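Local coordinates for protein mnemiopsin 1 (Mnemiopsis leidyi, PDB 5VP3) that emits light, probably when calcium binding to its EF-hands triggers the decarboxylation of a bound peroxy-coelenterazine, as in other calcium-regulated photoproteins, at residues 19-24 / 108-113; 38-43 / 99-104; 130-135 / 180-185. All coordinates share one frame; numbering follows the deposited sequence.

Interaction 1 (19-24 / 108-113)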
# COMPACT_ATOMS: atom_id res chain seq x y z
N ASN A 19 14.36 -15.68 -9.63
CA ASN A 19 13.09 -15.51 -10.31
C ASN A 19 13.36 -14.69 -11.57
O ASN A 19 13.98 -13.63 -11.49
CB ASN A 19 12.08 -14.84 -9.37
CG ASN A 19 10.78 -14.51 -10.05
OD1 ASN A 19 10.76 -13.77 -11.01
ND2 ASN A 19 9.67 -15.05 -9.54
N THR A 20 12.96 -15.21 -12.74
CA THR A 20 13.34 -14.62 -14.03
C THR A 20 12.30 -13.64 -14.56
O THR A 20 12.35 -13.28 -15.75
CB THR A 20 13.55 -15.73 -15.08
OG1 THR A 20 12.37 -16.52 -15.15
CG2 THR A 20 14.72 -16.63 -14.72
N TRP A 21 11.35 -13.21 -13.74
CA TRP A 21 10.20 -12.48 -14.24
C TRP A 21 10.63 -11.23 -14.99
O TRP A 21 11.56 -10.52 -14.58
CB TRP A 21 9.28 -12.11 -13.06
CG TRP A 21 8.10 -11.28 -13.38
CD1 TRP A 21 6.82 -11.72 -13.66
CD2 TRP A 21 8.05 -9.86 -13.44
NE1 TRP A 21 6.00 -10.65 -13.89
CE2 TRP A 21 6.73 -9.50 -13.77
CE3 TRP A 21 9.00 -8.85 -13.26
CZ2 TRP A 21 6.33 -8.17 -13.90
CZ3 TRP A 21 8.61 -7.54 -13.40
CH2 TRP A 21 7.30 -7.20 -13.71
N LYS A 22 9.91 -10.96 -16.09
CA LYS A 22 10.11 -9.79 -16.93
C LYS A 22 8.82 -9.01 -17.10
O LYS A 22 7.75 -9.58 -17.34
CB LYS A 22 10.63 -10.18 -18.35
CG LYS A 22 12.11 -10.51 -18.42
CD LYS A 22 12.94 -9.44 -17.67
CE LYS A 22 14.39 -9.38 -18.14
NZ LYS A 22 15.19 -10.46 -17.50
N PHE A 23 8.94 -7.70 -17.07
CA PHE A 23 7.79 -6.84 -17.22
C PHE A 23 7.33 -6.73 -18.67
O PHE A 23 8.14 -6.52 -19.58
CB PHE A 23 8.13 -5.45 -16.67
CG PHE A 23 7.01 -4.45 -16.84
CD1 PHE A 23 5.78 -4.67 -16.26
CD2 PHE A 23 7.20 -3.31 -17.60
CE1 PHE A 23 4.76 -3.77 -16.43
CE2 PHE A 23 6.17 -2.41 -17.76
CZ PHE A 23 4.96 -2.64 -17.17
N ASN A 24 6.03 -6.84 -18.88
CA ASN A 24 5.42 -6.57 -20.19
C ASN A 24 4.24 -5.63 -20.01
O ASN A 24 3.20 -6.04 -19.47
CB ASN A 24 4.98 -7.86 -20.86
CG ASN A 24 4.10 -7.62 -22.07
OD1 ASN A 24 4.15 -6.54 -22.70
ND2 ASN A 24 3.28 -8.62 -22.41
N PHE A 108 6.68 -5.42 -7.98
CA PHE A 108 6.34 -5.65 -6.58
C PHE A 108 5.32 -6.78 -6.44
O PHE A 108 5.43 -7.63 -5.54
CB PHE A 108 5.81 -4.36 -5.95
CG PHE A 108 5.30 -4.54 -4.56
CD1 PHE A 108 6.17 -4.59 -3.49
CD2 PHE A 108 3.95 -4.72 -4.31
CE1 PHE A 108 5.73 -4.80 -2.21
CE2 PHE A 108 3.48 -4.91 -3.01
CZ PHE A 108 4.38 -4.94 -1.98
N ALA A 109 4.33 -6.83 -7.34
CA ALA A 109 3.31 -7.86 -7.24
C ALA A 109 3.91 -9.25 -7.43
O ALA A 109 3.51 -10.20 -6.75
CB ALA A 109 2.21 -7.65 -8.28
N GLU A 110 4.82 -9.40 -8.40
CA GLU A 110 5.51 -10.67 -8.56
C GLU A 110 6.31 -11.03 -7.31
O GLU A 110 6.34 -12.19 -6.89
CB GLU A 110 6.42 -10.63 -9.78
CG GLU A 110 7.22 -11.89 -10.00
CD GLU A 110 6.40 -13.12 -10.37
OE1 GLU A 110 5.27 -12.97 -10.85
OE2 GLU A 110 6.92 -14.25 -10.18
N ALA A 111 6.99 -10.04 -6.71
CA ALA A 111 7.77 -10.31 -5.50
C ALA A 111 6.88 -10.76 -4.34
O ALA A 111 7.25 -11.65 -3.58
CB ALA A 111 8.58 -9.07 -5.13
N GLU A 112 5.68 -10.18 -4.20
CA GLU A 112 4.75 -10.70 -3.20
C GLU A 112 4.34 -12.14 -3.52
O GLU A 112 4.19 -12.95 -2.61
CB GLU A 112 3.51 -9.80 -3.08
CG GLU A 112 3.76 -8.48 -2.37
CD GLU A 112 3.75 -8.58 -0.87
OE1 GLU A 112 2.66 -8.75 -0.25
OE2 GLU A 112 4.84 -8.49 -0.28
N ARG A 113 4.10 -12.46 -4.79
CA ARG A 113 3.78 -13.85 -5.13
C ARG A 113 4.94 -14.80 -4.79
O ARG A 113 4.71 -15.94 -4.35
CB ARG A 113 3.41 -13.96 -6.61
CG ARG A 113 1.99 -13.36 -6.92
CD ARG A 113 1.56 -13.61 -8.36
NE ARG A 113 2.45 -12.99 -9.36
CZ ARG A 113 2.21 -11.84 -9.99
NH1 ARG A 113 1.11 -11.13 -9.76
NH2 ARG A 113 3.09 -11.39 -10.88
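Glu110, on helix 101-117, turns its carboxylate into the loop 19-24 and meets two side chains there. Asn19 ND2 donates to Glu110 OE2 at 2.9 Å; the bond is nearly straight (N-H...O 162°), lies close to the amide plane and uses the anti lone pair of the oxygen, with the amide and carboxylate planes 54° apart. Beside it the aliphatic part of Glu110 runs over one face of the Trp21 indole: CG sits 3.9 Å from the centroid of the five-membered ring of Trp21, a CH-pi contact. The bend at chi2 (67°) folds the carboxylate back along the indole, the two planes nearly parallel, with Glu110 OE1 3.4 Å from Trp21 CD1. The other face of the indole carries the backbone N of Phe23.

A second shell fixes these groups. Arg113, one turn along the helix, holds Glu110 OE1 side-on through NE and NH2, the shorter bond being 2.7 Å from Arg113 NH2 to Glu110 OE1. Asn19 OD1 accepts from the backbone N of Trp21 at 2.8 Å, which sets the amide so that its NH2 faces the helix, where Glu114 also accepts from it. Arg15 of helix 9-16 binds the carbonyl oxygens of Asn19 and Trp21. Replacing Glu110 by alanine is likely to cost Asn19 ND2 this acceptor, strip Arg113 of its salt-bridge partner and uncover part of one indole face. The loop, which links helices 9-16 and 30-43, is thus held at the protein surface by an Asx turn, Asn19 to Trp21, docked on a helical Glu-Arg salt bridge.

Interaction 2 (38-43 / 99-104); sequences KRFDTF and EDWVEA
Phe40 and Trp101 form an edge-to-face aromatic pair between helix 30-43, which leads into the first cadmium-binding EF-hand loop, and the start of helix 101-117. The edge of Phe40 is directed at the face of the indole, with the ring planes at 66° and the centroid of the phenyl 5.2 Å from that of the five-membered ring of Trp101. The phenyl is off-centre: Phe40 CD2 lies over the indole face, offset toward its rim, 3.6 Å from Trp101 CG, and also approaches Trp101 CB. Phe40 CB covers the same five-membered ring in a CH-pi contact, 3.9 Å from its centroid. Methylene and ring edge therefore share one face of the indole, Phe40 CB over the CD1-NE1 side of Trp101 and Phe40 CD2 nearer the Trp101 CG-CD2 bond.

Both side chains leave their backbones with CG anti to N (chi1 -173° for Phe40, 174° for Trp101), and this sends each across the gap between the helices, where the CA atoms of Phe40 and Trp101 come to 7.4 Å. The contact is buried and has no hydrogen bond between its segments. Met51 of strand 50-51 packs on both rings, and Leu96 of strand 96-97 reaches Trp101, so the pair borders the short antiparallel sheet of these strands, an arrangement consistent with that between paired EF-hand loops. The indole N-H makes a weak hydrogen bond to the carbonyl of Leu36, one turn before Phe40. Within helix 30-43, Thr42 OG1 donates to Lys38 O at 2.7 Å, and the backbone N of Thr42 reaches that oxygen from the opposite face of the carbonyl plane.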
# COMPACT_ATOMS: atom_id res chain seq x y z
N LYS A 38 -3.34 7.69 -11.55
CA LYS A 38 -4.07 8.58 -10.65
C LYS A 38 -3.49 8.53 -9.24
O LYS A 38 -3.41 9.56 -8.56
CB LYS A 38 -5.55 8.20 -10.67
CG LYS A 38 -6.38 8.92 -9.65
CD LYS A 38 -7.87 8.78 -9.93
CE LYS A 38 -8.68 9.71 -9.01
NZ LYS A 38 -10.12 9.69 -9.31
N ARG A 39 -3.09 7.35 -8.79
CA ARG A 39 -2.44 7.26 -7.49
C ARG A 39 -1.11 7.98 -7.50
O ARG A 39 -0.79 8.72 -6.56
CB ARG A 39 -2.22 5.81 -7.08
CG ARG A 39 -3.37 5.19 -6.39
CD ARG A 39 -3.12 5.05 -4.89
NE ARG A 39 -4.35 4.50 -4.35
CZ ARG A 39 -4.73 3.23 -4.50
NH1 ARG A 39 -3.96 2.35 -5.12
NH2 ARG A 39 -5.89 2.84 -4.00
N PHE A 40 -0.33 7.81 -8.57
CA PHE A 40 0.95 8.52 -8.63
C PHE A 40 0.72 10.02 -8.52
O PHE A 40 1.32 10.69 -7.68
CB PHE A 40 1.69 8.21 -9.92
CG PHE A 40 3.07 8.79 -9.97
CD1 PHE A 40 3.27 10.12 -10.30
CD2 PHE A 40 4.17 8.01 -9.68
CE1 PHE A 40 4.52 10.66 -10.33
CE2 PHE A 40 5.44 8.55 -9.71
CZ PHE A 40 5.61 9.90 -10.03
N ASP A 41 -0.18 10.54 -9.34
CA ASP A 41 -0.36 11.97 -9.40
C ASP A 41 -0.95 12.51 -8.11
O ASP A 41 -0.65 13.63 -7.70
CB ASP A 41 -1.23 12.30 -10.61
CG ASP A 41 -0.52 12.03 -11.93
OD1 ASP A 41 0.73 11.89 -11.91
OD2 ASP A 41 -1.19 11.94 -12.98
N THR A 42 -1.77 11.72 -7.43
CA THR A 42 -2.23 12.18 -6.12
C THR A 42 -1.09 12.22 -5.12
O THR A 42 -1.05 13.12 -4.27
CB THR A 42 -3.34 11.28 -5.61
OG1 THR A 42 -4.37 11.18 -6.60
CG2 THR A 42 -3.89 11.84 -4.32
N PHE A 43 -0.18 11.24 -5.18
CA PHE A 43 0.94 11.17 -4.24
C PHE A 43 1.99 12.22 -4.55
O PHE A 43 2.67 12.71 -3.65
CB PHE A 43 1.60 9.79 -4.31
CG PHE A 43 0.89 8.70 -3.53
CD1 PHE A 43 0.20 8.96 -2.37
CD2 PHE A 43 0.95 7.39 -3.97
CE1 PHE A 43 -0.43 7.93 -1.66
CE2 PHE A 43 0.32 6.36 -3.28
CZ PHE A 43 -0.35 6.63 -2.11
N GLU A 99 7.32 7.52 -15.07
CA GLU A 99 7.41 6.60 -16.20
C GLU A 99 7.82 5.19 -15.77
O GLU A 99 7.64 4.24 -16.55
CB GLU A 99 8.41 7.14 -17.24
CG GLU A 99 9.71 7.65 -16.62
CD GLU A 99 9.77 9.19 -16.42
OE1 GLU A 99 8.77 9.87 -16.00
OE2 GLU A 99 10.87 9.73 -16.68
N ASP A 100 8.30 5.03 -14.55
CA ASP A 100 8.62 3.73 -13.98
C ASP A 100 7.57 3.23 -13.00
O ASP A 100 7.75 2.16 -12.39
CB ASP A 100 9.96 3.79 -13.27
CG ASP A 100 11.14 3.89 -14.23
OD1 ASP A 100 11.07 3.29 -15.31
OD2 ASP A 100 12.13 4.56 -13.87
N TRP A 101 6.50 3.98 -12.78
CA TRP A 101 5.59 3.64 -11.68
C TRP A 101 4.83 2.36 -11.95
O TRP A 101 4.72 1.51 -11.07
CB TRP A 101 4.64 4.79 -11.43
CG TRP A 101 3.53 4.55 -10.39
CD1 TRP A 101 2.20 4.60 -10.61
CD2 TRP A 101 3.68 4.30 -8.98
NE1 TRP A 101 1.51 4.40 -9.45
CE2 TRP A 101 2.39 4.21 -8.43
CE3 TRP A 101 4.78 4.13 -8.14
CZ2 TRP A 101 2.17 3.97 -7.08
CZ3 TRP A 101 4.55 3.88 -6.79
CH2 TRP A 101 3.25 3.81 -6.27
N VAL A 102 4.25 2.23 -13.15
CA VAL A 102 3.48 1.02 -13.47
C VAL A 102 4.36 -0.20 -13.31
O VAL A 102 3.98 -1.21 -12.70
CB VAL A 102 2.90 1.09 -14.90
CG1 VAL A 102 2.16 -0.20 -15.24
CG2 VAL A 102 1.97 2.30 -15.05
N GLU A 103 5.57 -0.12 -13.87
CA GLU A 103 6.48 -1.25 -13.81
C GLU A 103 6.87 -1.56 -12.38
O GLU A 103 6.94 -2.73 -11.98
CB GLU A 103 7.74 -0.94 -14.63
CG GLU A 103 8.70 -2.11 -14.64
CD GLU A 103 9.93 -1.89 -15.50
OE1 GLU A 103 10.09 -0.81 -16.11
OE2 GLU A 103 10.76 -2.83 -15.53
N ALA A 104 7.15 -0.52 -11.58
CA ALA A 104 7.49 -0.72 -10.17
C ALA A 104 6.37 -1.47 -9.46
O ALA A 104 6.63 -2.40 -8.68
CB ALA A 104 7.76 0.62 -9.49

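Interaction 3 (130-135 / 180-185). With NI (nickel (II) ion), chain F; CD (cadmium ion), chain D.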
# COMPACT_ATOMS: atom_id res chain seq x y z
N ALA A 130 0.01 -2.91 10.59
CA ALA A 130 0.47 -1.72 11.28
C ALA A 130 -0.59 -0.63 11.27
O ALA A 130 -0.79 0.08 12.27
CB ALA A 130 1.75 -1.19 10.64
N TYR A 131 -1.26 -0.46 10.16
CA TYR A 131 -2.32 0.54 10.13
C TYR A 131 -3.45 0.13 11.06
O TYR A 131 -4.10 0.99 11.66
CB TYR A 131 -2.86 0.68 8.73
CG TYR A 131 -2.32 1.84 7.95
CD1 TYR A 131 -1.22 1.68 7.14
CD2 TYR A 131 -2.94 3.07 7.98
CE1 TYR A 131 -0.73 2.74 6.38
CE2 TYR A 131 -2.46 4.12 7.25
CZ TYR A 131 -1.33 3.95 6.45
OH TYR A 131 -0.83 4.97 5.67
N TYR A 132 -3.71 -1.17 11.14
CA TYR A 132 -4.82 -1.69 11.92
C TYR A 132 -4.87 -1.03 13.28
O TYR A 132 -5.88 -0.46 13.69
CB TYR A 132 -4.67 -3.20 12.09
CG TYR A 132 -5.88 -3.94 12.57
CD1 TYR A 132 -6.81 -4.42 11.68
CD2 TYR A 132 -6.06 -4.23 13.93
CE1 TYR A 132 -7.94 -5.15 12.12
CE2 TYR A 132 -7.16 -4.94 14.38
CZ TYR A 132 -8.09 -5.40 13.47
OH TYR A 132 -9.16 -6.12 13.90
N ASP A 133 -3.77 -1.13 14.01
CA ASP A 133 -3.73 -0.62 15.36
C ASP A 133 -3.90 0.89 15.38
O ASP A 133 -4.45 1.44 16.32
CB ASP A 133 -2.42 -1.03 16.02
CG ASP A 133 -2.29 -2.53 16.14
OD1 ASP A 133 -3.33 -3.21 16.24
OD2 ASP A 133 -1.15 -3.01 16.14
N VAL A 134 -3.40 1.58 14.37
CA VAL A 134 -3.58 3.02 14.37
C VAL A 134 -5.04 3.38 14.09
O VAL A 134 -5.60 4.30 14.70
CB VAL A 134 -2.59 3.63 13.35
CG1 VAL A 134 -2.82 5.09 13.16
CG2 VAL A 134 -1.18 3.42 13.84
N LEU A 135 -5.68 2.64 13.18
CA LEU A 135 -7.09 2.88 12.87
C LEU A 135 -7.97 2.59 14.07
O LEU A 135 -9.04 3.18 14.23
CB LEU A 135 -7.55 2.00 11.70
CG LEU A 135 -7.42 2.51 10.26
CD1 LEU A 135 -6.08 2.91 10.00
CD2 LEU A 135 -7.76 1.38 9.33
N PRO A 180 -7.53 -10.17 9.30
CA PRO A 180 -7.51 -10.73 7.93
C PRO A 180 -8.42 -10.02 6.97
O PRO A 180 -8.20 -10.05 5.75
CB PRO A 180 -7.96 -12.19 8.14
CG PRO A 180 -7.76 -12.47 9.61
CD PRO A 180 -8.01 -11.15 10.29
N GLU A 181 -9.44 -9.35 7.46
CA GLU A 181 -10.31 -8.67 6.55
C GLU A 181 -9.73 -7.33 6.15
O GLU A 181 -10.04 -6.83 5.06
CB GLU A 181 -11.69 -8.51 7.17
CG GLU A 181 -12.36 -9.85 7.51
CD GLU A 181 -13.70 -9.68 8.20
OE1 GLU A 181 -13.82 -8.64 8.88
OE2 GLU A 181 -14.63 -10.53 8.01
N LEU A 182 -8.94 -6.71 7.01
CA LEU A 182 -8.30 -5.48 6.58
C LEU A 182 -7.17 -5.81 5.61
O LEU A 182 -6.96 -5.10 4.63
CB LEU A 182 -7.80 -4.68 7.78
CG LEU A 182 -7.24 -3.29 7.46
CD1 LEU A 182 -8.27 -2.30 7.03
CD2 LEU A 182 -6.44 -2.69 8.60
N VAL A 183 -6.50 -6.95 5.82
CA VAL A 183 -5.54 -7.42 4.82
C VAL A 183 -6.24 -7.54 3.48
O VAL A 183 -5.79 -6.98 2.47
CB VAL A 183 -4.91 -8.76 5.25
CG1 VAL A 183 -4.08 -9.36 4.12
CG2 VAL A 183 -4.07 -8.57 6.44
N HIS A 184 -7.36 -8.25 3.45
CA HIS A 184 -8.08 -8.39 2.20
C HIS A 184 -8.30 -7.02 1.57
O HIS A 184 -8.06 -6.82 0.37
CB HIS A 184 -9.42 -9.12 2.43
CG HIS A 184 -10.33 -9.14 1.23
ND1 HIS A 184 -10.48 -10.25 0.42
CD2 HIS A 184 -11.12 -8.17 0.68
CE1 HIS A 184 -11.33 -9.98 -0.55
NE2 HIS A 184 -11.72 -8.72 -0.43
N LEU A 185 -8.77 -6.07 2.37
CA LEU A 185 -9.07 -4.72 1.87
C LEU A 185 -7.82 -4.03 1.34
O LEU A 185 -7.85 -3.37 0.30
CB LEU A 185 -9.67 -3.92 3.01
CG LEU A 185 -10.37 -2.63 2.67
CD1 LEU A 185 -11.35 -2.33 3.80
CD2 LEU A 185 -9.37 -1.47 2.51
NI NI F . -10.15 -12.24 0.77
CD CD D . -15.68 -9.05 10.27
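Leu182 of helix 179-190 pushes one methyl, CD2, against helix 123-135, and this buried apolar tip makes the close part of the contact. Leu182 CD2 meets the edge of the Tyr132 ring near its plane, 3.6 Å from Tyr132 CD1. Leu182 CD2 also lies 3.8 Å from Tyr132 CA, in the angle between ring and backbone. With CG anti to the backbone N (chi1 -174°), the Leu182 side chain is directed toward helix 123-135, crossing that of Tyr132 at a slant. Packing is looser toward Leu135, where Leu135 CD2 stands 4.3 Å from Leu182 CD2. The polar end of Tyr132 points away from the leucine methyl, its hydroxyl hydrogen-bonding with the carbonyl oxygens of Leu177 and Gly141.

The other sides of helix 179-190 carry metals. On the partly exposed side, His184 ND1 binds a nickel ion at 2.0 Å. Glu181 OE1 binds cadmium at 2.4 Å, in a site completed by Asp170, Thr174, Lys176 and Glu178, while Glu181 OE2 accepts from the backbone N of Asp172. Helix 123-135 enters one EF-hand loop and helix 179-190 leaves the next, so the leucine-tyrosine contact joins the entering and exiting helices of a paired EF-hand domain.

How the interactions relate
Interaction 1 is a surface contact, whereas interactions 2 and 3 are buried. Interactions 1 and 2 share helix 101-117 and touch where Phe23 packs on Glu103, and 38-43 / 99-104 is nested along the chain inside the loop closed by 19-24 / 108-113. Interaction 3 follows in series, on the opposite side of the chain's centre from interaction 2, about 23 Å away between centres. Chemistry changes with place: an amide-carboxylate hydrogen bond and a CH-pi contact hold a loop to a helix at the surface, backed by a salt bridge within the helix; an aromatic pair joins helices beside the first EF-hand loop; aliphatic-aromatic packing joins helices of the last two metal-binding EF-hands, next to a metal ligand.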